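Local coordinates for peptidyl-prolyl cis-trans isomerase (Hirschia baltica, PDB 5EX2), which probably catalyses the cis-trans isomerisation of peptide bonds preceding proline, as a periplasmic folding helper of the cyclophilin family, at residues D21-V26 with A216-D221; G154-A159 with G189-G194; A230-N235 with P257-V262. One frame throughout, in Å; residues are numbered along the deposited sequence.

Overall arrangement
Contacts 1 and 2 both lie in the closed, eight-stranded antiparallel barrel of the cyclophilin fold. Contact 1 joins strands 25-30 and 212-218, far apart in sequence, while contact 2 pairs strands 155-158 and 187-191 at the heart of the structure and is nested within the loop that contact 1 closes. Contact 3 follows in the sequence and belongs to a separate three-stranded sheet built on strands 17-19, 229-233 and 261-264. The centres lie about 14 Å apart for contacts 1 and 2 and for 2 and 3, and about 17 Å for 1 and 3. L25 packs on L192 and A230, and R190 reaches S261 and Q258, so the three-stranded sheet is fastened to the barrel.

Contact 1 of 3, residues D21-V26 with A216-D221; sequences DPDNLV and AVMVSD
Backbone bonds bring the two segments into line. V219 N donates to L25 O over 2.9 Å, almost straight (171°) and nearly along the C=O axis. S220 N reaches P22 O only weakly, over 3.2 Å, and V26 CA makes a CA-H...O contact with V217 O. V26 and M218 form an antiparallel, non-hydrogen-bonded pair: here the first strand of the cyclophilin barrel, 25-30, lies against the last, 212-218, shutting the barrel. A short 3-10 turn leads into the first strand and another follows the last. An Asx turn sets up the one at 22-23: D21 OD1 accepts from D23 N from above the carboxylate plane, and P22, its phi held by its ring, fits there.

Between side chains the one polar link is S220 OG to D23 OD1, 2.7 Å, on the carboxylate's anti lone pair. S220 is short, and OG between its own N and carbonyl carbon (chi1 51°) puts the hydroxyl on D23. That OD1 also forms a salt bridge with R56 NH2 of helix 45-57.

Apolar contacts make up most of what remains. L25 and V219 lie side by side, and V219's two branches serve two neighbours: CG2 lies 3.6 Å from L25 CG, CG1 against P22 CB. M218, bent at chi2 (-59°) and chi3, sets SD 3.6 Å from V26 CG2; its methyl CE meets a polar oxygen, D23 O (3.3 Å), which also accepts from R52 NE.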
loop_
_atom_site.group_PDB
_atom_site.type_symbol
_atom_site.label_atom_id
_atom_site.label_comp_id
_atom_site.label_asym_id
_atom_site.label_seq_id
_atom_site.Cartn_x
_atom_site.Cartn_y
_atom_site.Cartn_z
ATOM N N ASP A 21 -0.762 11.329 7.094
ATOM C CA ASP A 21 -2.013 12.072 7.100
ATOM C C ASP A 21 -3.168 11.158 7.549
ATOM O O ASP A 21 -3.354 10.088 6.981
ATOM C CB ASP A 21 -2.242 12.605 5.678
ATOM C CG ASP A 21 -3.441 13.517 5.545
ATOM O OD1 ASP A 21 -4.427 13.374 6.291
ATOM O OD2 ASP A 21 -3.406 14.371 4.631
ATOM N N PRO A 22 -3.952 11.560 8.568
ATOM C CA PRO A 22 -5.053 10.672 8.968
ATOM C C PRO A 22 -6.046 10.346 7.847
ATOM O O PRO A 22 -6.635 9.274 7.901
ATOM C CB PRO A 22 -5.764 11.460 10.087
ATOM C CG PRO A 22 -4.812 12.446 10.560
ATOM C CD PRO A 22 -3.814 12.719 9.469
ATOM N N ASP A 23 -6.217 11.220 6.860
ATOM C CA ASP A 23 -7.120 10.922 5.760
ATOM C C ASP A 23 -6.478 9.947 4.761
ATOM O O ASP A 23 -7.141 9.518 3.821
ATOM C CB ASP A 23 -7.556 12.206 5.045
ATOM C CG ASP A 23 -8.926 12.075 4.403
ATOM O OD1 ASP A 23 -9.828 11.467 5.025
ATOM O OD2 ASP A 23 -9.124 12.568 3.275
ATOM N N ASN A 24 -5.204 9.617 4.943
ATOM C CA ASN A 24 -4.562 8.584 4.129
ATOM C C ASN A 24 -4.349 7.293 4.909
ATOM O O ASN A 24 -3.600 6.432 4.478
ATOM C CB ASN A 24 -3.205 9.063 3.600
ATOM C CG ASN A 24 -3.320 10.186 2.609
ATOM O OD1 ASN A 24 -4.383 10.449 2.073
ATOM N ND2 ASN A 24 -2.208 10.866 2.364
ATOM N N LEU A 25 -4.994 7.160 6.064
ATOM C CA LEU A 25 -4.741 6.027 6.944
ATOM C C LEU A 25 -6.036 5.297 7.248
ATOM O O LEU A 25 -6.969 5.876 7.790
ATOM C CB LEU A 25 -4.081 6.496 8.241
ATOM C CG LEU A 25 -3.611 5.438 9.238
ATOM C CD1 LEU A 25 -2.608 4.472 8.623
ATOM C CD2 LEU A 25 -2.991 6.139 10.453
ATOM N N VAL A 26 -6.054 4.012 6.923
ATOM C CA VAL A 26 -7.231 3.179 7.082
ATOM C C VAL A 26 -6.922 2.056 8.049
ATOM O O VAL A 26 -5.865 1.433 7.979
ATOM C CB VAL A 26 -7.663 2.562 5.738
ATOM C CG1 VAL A 26 -9.064 1.970 5.836
ATOM C CG2 VAL A 26 -7.556 3.584 4.606
ATOM N N ALA A 216 -13.752 -1.450 8.964
ATOM C CA ALA A 216 -12.818 -0.557 8.312
ATOM C C ALA A 216 -13.148 0.861 8.746
ATOM O O ALA A 216 -14.318 1.249 8.788
ATOM C CB ALA A 216 -12.898 -0.702 6.801
ATOM N N VAL A 217 -12.113 1.627 9.072
ATOM C CA VAL A 217 -12.276 2.997 9.536
ATOM C C VAL A 217 -11.203 3.888 8.951
ATOM O O VAL A 217 -10.040 3.527 8.955
ATOM C CB VAL A 217 -12.206 3.097 11.084
ATOM C CG1 VAL A 217 -12.482 4.512 11.540
ATOM C CG2 VAL A 217 -13.196 2.152 11.730
ATOM N N MET A 218 -11.603 5.044 8.434
ATOM C CA MET A 218 -10.667 6.110 8.107
ATOM C C MET A 218 -10.266 6.844 9.377
ATOM O O MET A 218 -11.114 7.294 10.148
ATOM C CB MET A 218 -11.298 7.117 7.152
ATOM C CG MET A 218 -11.705 6.566 5.812
ATOM S SD MET A 218 -10.334 5.853 4.882
ATOM C CE MET A 218 -9.126 7.187 4.989
ATOM N N VAL A 219 -8.969 6.982 9.597
ATOM C CA VAL A 219 -8.520 7.570 10.845
ATOM C C VAL A 219 -8.979 9.031 10.960
ATOM O O VAL A 219 -9.225 9.509 12.064
ATOM C CB VAL A 219 -6.983 7.433 10.981
ATOM C CG1 VAL A 219 -6.440 8.201 12.143
ATOM C CG2 VAL A 219 -6.638 5.969 11.167
ATOM N N SER A 220 -9.099 9.740 9.837
ATOM C CA SER A 220 -9.586 11.116 9.844
ATOM C C SER A 220 -11.014 11.231 10.384
ATOM O O SER A 220 -11.428 12.303 10.820
ATOM C CB SER A 220 -9.525 11.674 8.432
ATOM O OG SER A 220 -10.156 10.770 7.562
ATOM N N ASP A 221 -11.759 10.132 10.346
ATOM C CA ASP A 221 -13.146 10.144 10.791
ATOM C C ASP A 221 -13.277 9.900 12.281
ATOM O O ASP A 221 -14.366 10.038 12.846
ATOM C CB ASP A 221 -13.953 9.105 10.030
ATOM C CG ASP A 221 -14.068 9.427 8.558
ATOM O OD1 ASP A 221 -13.922 10.609 8.180
ATOM O OD2 ASP A 221 -14.306 8.497 7.769
#

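Contact 2 of 3, residues G154-A159 with G189-G194; sequences GVVSMA and GRMLEG
From CB to CE, M191 wraps round the carbonyl of G154. CB and CG both lie 3.6 Å from G154 O. The side chains of M191 and V156 cross at about a right angle, CG touching V156 CG2 at 3.7 Å. The chain runs straight to SD, then bends at chi3 (-91°), bringing CE within 3.7 Å of G154 CA. A flexible, unbranched thioether suits this turn; an alanine here would remove CG, SD and CE, which is likely to loosen the packing on V156 and beside G154 CA, though CB would stay by the carbonyl. That oxygen also accepts from M191 N at 2.7 Å. At G154 (phi 102°) a CB would strike the preceding carbonyl.

Barrel strands 155-158 and 187-191 run antiparallel: V156 N donates to G189 O at 2.8 Å, and G189 N returns a weak bond to V156 O. A side chain on G189 would share the V156 face, close to its CB. V155 and R190 form the adjoining non-hydrogen-bonded pair. Backbone bonds set the register while M191 packs on V156, and buried R190, with L192 CD2 over the rim of one guanidinium face, gives NH2 to S261 OG and NH1 to Q258 OE1, probably spreading its charge over neutral acceptors.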
loop_
_atom_site.group_PDB
_atom_site.type_symbol
_atom_site.label_atom_id
_atom_site.label_comp_id
_atom_site.label_asym_id
_atom_site.label_seq_id
_atom_site.Cartn_x
_atom_site.Cartn_y
_atom_site.Cartn_z
ATOM N N GLY A 154 3.149 -6.490 1.198
ATOM C CA GLY A 154 2.763 -5.282 1.885
ATOM C C GLY A 154 1.901 -4.325 1.083
ATOM O O GLY A 154 1.142 -3.550 1.645
ATOM N N VAL A 155 2.011 -4.379 -0.232
ATOM C CA VAL A 155 1.220 -3.520 -1.087
ATOM C C VAL A 155 -0.215 -3.998 -1.065
ATOM O O VAL A 155 -0.493 -5.165 -0.826
ATOM C CB VAL A 155 1.847 -3.481 -2.510
ATOM C CG1 VAL A 155 0.919 -2.850 -3.560
ATOM C CG2 VAL A 155 3.161 -2.706 -2.426
ATOM N N VAL A 156 -1.115 -3.063 -1.286
ATOM C CA VAL A 156 -2.541 -3.329 -1.353
ATOM C C VAL A 156 -3.036 -2.878 -2.721
ATOM O O VAL A 156 -2.662 -1.805 -3.195
ATOM C CB VAL A 156 -3.286 -2.600 -0.200
ATOM C CG1 VAL A 156 -4.759 -2.895 -0.215
ATOM C CG2 VAL A 156 -2.689 -2.996 1.147
ATOM N N SER A 157 -3.867 -3.690 -3.363
ATOM C CA SER A 157 -4.235 -3.461 -4.748
ATOM C C SER A 157 -5.690 -3.815 -4.991
ATOM O O SER A 157 -6.372 -4.266 -4.092
ATOM C CB SER A 157 -3.298 -4.262 -5.637
ATOM O OG SER A 157 -3.483 -3.942 -6.989
ATOM N N MET A 158 -6.170 -3.532 -6.188
ATOM C CA MET A 158 -7.572 -3.681 -6.508
ATOM C C MET A 158 -7.833 -4.908 -7.359
ATOM O O MET A 158 -7.222 -5.082 -8.395
ATOM C CB MET A 158 -8.076 -2.441 -7.239
ATOM C CG MET A 158 -9.521 -2.154 -6.968
ATOM S SD MET A 158 -9.727 -1.488 -5.310
ATOM C CE MET A 158 -11.500 -1.589 -5.138
ATOM N N ALA A 159 -8.741 -5.760 -6.913
ATOM C CA ALA A 159 -9.131 -6.902 -7.703
ATOM C C ALA A 159 -9.902 -6.446 -8.921
ATOM O O ALA A 159 -10.540 -5.398 -8.916
ATOM C CB ALA A 159 -9.979 -7.846 -6.893
ATOM N N GLY A 189 -2.242 1.274 -2.032
ATOM C CA GLY A 189 -1.863 1.470 -0.650
ATOM C C GLY A 189 -0.821 0.482 -0.196
ATOM O O GLY A 189 -0.356 -0.348 -0.965
ATOM N N ARG A 190 -0.446 0.607 1.067
ATOM C CA ARG A 190 0.568 -0.226 1.655
ATOM C C ARG A 190 0.262 -0.490 3.118
ATOM O O ARG A 190 -0.145 0.420 3.813
ATOM C CB ARG A 190 1.928 0.455 1.504
ATOM C CG ARG A 190 3.043 -0.375 1.972
ATOM C CD ARG A 190 4.344 0.331 1.757
ATOM N NE ARG A 190 4.608 1.421 2.688
ATOM C CZ ARG A 190 5.106 1.253 3.903
ATOM N NH1 ARG A 190 5.331 0.031 4.370
ATOM N NH2 ARG A 190 5.389 2.306 4.651
ATOM N N MET A 191 0.497 -1.719 3.570
ATOM C CA MET A 191 0.283 -2.093 4.973
ATOM C C MET A 191 1.453 -1.635 5.815
ATOM O O MET A 191 2.521 -2.244 5.791
ATOM C CB MET A 191 0.101 -3.610 5.097
ATOM C CG MET A 191 -1.127 -4.120 4.349
ATOM S SD MET A 191 -1.397 -5.886 4.490
ATOM C CE MET A 191 -0.514 -6.500 3.075
ATOM N N LEU A 192 1.260 -0.539 6.536
ATOM C CA LEU A 192 2.267 -0.031 7.455
ATOM C C LEU A 192 2.562 -1.028 8.560
ATOM O O LEU A 192 3.712 -1.242 8.953
ATOM C CB LEU A 192 1.798 1.281 8.071
ATOM C CG LEU A 192 1.452 2.408 7.109
ATOM C CD1 LEU A 192 1.207 3.685 7.891
ATOM C CD2 LEU A 192 2.563 2.626 6.090
ATOM N N GLU A 193 1.488 -1.623 9.067
ATOM C CA GLU A 193 1.545 -2.681 10.058
ATOM C C GLU A 193 0.475 -3.656 9.641
ATOM O O GLU A 193 -0.558 -3.250 9.105
ATOM C CB GLU A 193 1.319 -2.159 11.484
ATOM C CG GLU A 193 2.573 -1.579 12.126
ATOM C CD GLU A 193 2.392 -1.198 13.595
ATOM O OE1 GLU A 193 1.375 -1.593 14.216
ATOM O OE2 GLU A 193 3.281 -0.504 14.136
ATOM N N GLY A 194 0.739 -4.936 9.842
ATOM C CA GLY A 194 -0.234 -5.965 9.548
ATOM C C GLY A 194 0.078 -6.870 8.370
ATOM O O GLY A 194 -0.732 -7.709 8.026
#

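Contact 3 of 3, residues A230-N235 with P257-V262; sequences AWVMRN and PQTPSV
Strand 229-233 is the middle member of a three-stranded antiparallel sheet beside the cyclophilin barrel, with 17-19 along one edge and 261-264 along the other; this contact is the second of those pairings. The link between its strands runs through helix 238-247.

Main-chain hydrogen bonds set the register. W231 and V262 form a hydrogen-bonded pair, W231 N giving to V262 O and V262 N to W231 O, each over 2.9 Å and each nearly along the C=O axis. Two residues on, M233 N meets P260 O at 2.8 Å, almost straight at 170°. P260 has no N-H to give, so it suits a place where its carbonyl alone is used. V232 and S261 lie between as a non-hydrogen-bonded pair, and A230 CA and S261 CA add CA-H...O contacts to V262 O and W231 O.

Apolar packing falls on both faces. On the face of V232 and S261, the side chains of V232 and T259 cross at about a right angle, CG1 of V232 touching T259 CG2 at 3.8 Å. On the W231 and V262 face, W231 CB touches V262 CG2, while the indole leads away to V10 and Q11 of helix 7-11. M233 has CG anti to the backbone N and chi2 also anti before it bends at chi3, so that SD and CE lie obliquely across the ring of P260, CE 3.9 Å from P260 CB.

Two side-chain hydrogen bonds meet at T259, just before strand 261-264. S261 OG donates back to T259 O over 2.8 Å, a short reach that serine can make, and the same OG accepts from R190 NH2. Both ends of the N235 amide are used: OD1 accepts from G126 N, and ND2 donates to T259 OG1, 3.0 Å away and 3° out of the amide plane.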
loop_
_atom_site.group_PDB
_atom_site.type_symbol
_atom_site.label_atom_id
_atom_site.label_comp_id
_atom_site.label_asym_id
_atom_site.label_seq_id
_atom_site.Cartn_x
_atom_site.Cartn_y
_atom_site.Cartn_z
ATOM N N ALA A 230 0.575 7.408 12.943
ATOM C CA ALA A 230 1.522 6.602 12.180
ATOM C C ALA A 230 2.637 7.450 11.594
ATOM O O ALA A 230 2.431 8.606 11.215
ATOM C CB ALA A 230 0.795 5.845 11.073
ATOM N N TRP A 231 3.814 6.857 11.545
ATOM C CA TRP A 231 4.968 7.491 10.927
ATOM C C TRP A 231 5.636 6.477 10.035
ATOM O O TRP A 231 5.626 5.279 10.323
ATOM C CB TRP A 231 5.970 8.011 11.970
ATOM C CG TRP A 231 5.639 9.334 12.619
ATOM C CD1 TRP A 231 6.084 10.586 12.244
ATOM C CD2 TRP A 231 4.851 9.530 13.789
ATOM N NE1 TRP A 231 5.598 11.537 13.108
ATOM C CE2 TRP A 231 4.833 10.916 14.062
ATOM C CE3 TRP A 231 4.143 8.670 14.623
ATOM C CZ2 TRP A 231 4.139 11.454 15.138
ATOM C CZ3 TRP A 231 3.456 9.201 15.689
ATOM C CH2 TRP A 231 3.452 10.585 15.939
ATOM N N VAL A 232 6.222 6.975 8.958
ATOM C CA VAL A 232 6.955 6.164 7.992
ATOM C C VAL A 232 8.322 6.781 7.856
ATOM O O VAL A 232 8.448 7.996 7.724
ATOM C CB VAL A 232 6.236 6.109 6.631
ATOM C CG1 VAL A 232 7.051 5.339 5.604
ATOM C CG2 VAL A 232 4.869 5.514 6.791
ATOM N N MET A 233 9.349 5.957 7.925
ATOM C CA MET A 233 10.712 6.452 7.783
ATOM C C MET A 233 10.876 7.152 6.431
ATOM O O MET A 233 10.331 6.741 5.419
ATOM C CB MET A 233 11.712 5.304 7.934
ATOM C CG MET A 233 13.196 5.733 7.844
ATOM S SD MET A 233 14.318 4.410 8.242
ATOM C CE MET A 233 14.134 4.293 10.020
ATOM N N ARG A 234 11.601 8.263 6.447
ATOM C CA ARG A 234 11.882 9.034 5.248
ATOM C C ARG A 234 12.996 8.364 4.453
ATOM O O ARG A 234 14.092 8.152 4.965
ATOM C CB ARG A 234 12.269 10.472 5.608
ATOM C CG ARG A 234 11.088 11.301 6.079
ATOM C CD ARG A 234 11.400 12.783 6.241
ATOM N NE ARG A 234 10.235 13.525 6.730
ATOM C CZ ARG A 234 9.191 13.897 5.986
ATOM N NH1 ARG A 234 9.130 13.599 4.693
ATOM N NH2 ARG A 234 8.192 14.571 6.539
ATOM N N ASN A 235 12.694 7.991 3.214
ATOM C CA ASN A 235 13.641 7.243 2.420
ATOM C C ASN A 235 14.854 8.080 2.090
ATOM O O ASN A 235 15.920 7.526 1.898
ATOM C CB ASN A 235 12.974 6.739 1.143
ATOM C CG ASN A 235 11.755 5.852 1.430
ATOM O OD1 ASN A 235 10.634 6.216 1.096
ATOM N ND2 ASN A 235 11.982 4.681 2.001
ATOM N N PRO A 257 13.026 -5.471 3.261
ATOM C CA PRO A 257 11.831 -5.289 4.077
ATOM C C PRO A 257 11.105 -4.038 3.627
ATOM O O PRO A 257 11.649 -3.228 2.882
ATOM C CB PRO A 257 12.380 -5.126 5.500
ATOM C CG PRO A 257 13.837 -5.459 5.434
ATOM C CD PRO A 257 14.263 -5.238 4.020
ATOM N N GLN A 258 9.891 -3.849 4.100
ATOM C CA GLN A 258 9.223 -2.594 3.852
ATOM C C GLN A 258 9.960 -1.468 4.565
ATOM O O GLN A 258 10.677 -1.688 5.540
ATOM C CB GLN A 258 7.792 -2.634 4.332
ATOM C CG GLN A 258 6.955 -3.669 3.660
ATOM C CD GLN A 258 5.494 -3.353 3.813
ATOM O OE1 GLN A 258 4.924 -2.609 3.001
ATOM N NE2 GLN A 258 4.888 -3.849 4.877
ATOM N N THR A 259 9.751 -0.254 4.085
ATOM C CA THR A 259 10.272 0.926 4.741
ATOM C C THR A 259 9.817 0.903 6.183
ATOM O O THR A 259 8.642 0.745 6.440
ATOM C CB THR A 259 9.771 2.202 4.068
ATOM O OG1 THR A 259 10.297 2.276 2.740
ATOM C CG2 THR A 259 10.208 3.433 4.859
ATOM N N PRO A 260 10.748 1.060 7.138
ATOM C CA PRO A 260 10.305 1.025 8.531
ATOM C C PRO A 260 9.165 1.984 8.789
ATOM O O PRO A 260 9.218 3.164 8.445
ATOM C CB PRO A 260 11.566 1.426 9.294
ATOM C CG PRO A 260 12.670 0.845 8.469
ATOM C CD PRO A 260 12.216 1.108 7.051
ATOM N N SER A 261 8.134 1.465 9.440
ATOM C CA SER A 261 6.918 2.211 9.729
ATOM C C SER A 261 6.422 1.829 11.112
ATOM O O SER A 261 6.646 0.712 11.569
ATOM C CB SER A 261 5.843 1.921 8.675
ATOM O OG SER A 261 6.346 2.139 7.362
ATOM N N VAL A 262 5.762 2.753 11.773
ATOM C CA VAL A 262 5.260 2.512 13.121
ATOM C C VAL A 262 3.908 3.166 13.299
ATOM O O VAL A 262 3.656 4.253 12.783
ATOM C CB VAL A 262 6.230 3.057 14.194
ATOM C CG1 VAL A 262 7.527 2.276 14.183
ATOM C CG2 VAL A 262 6.508 4.536 13.960
#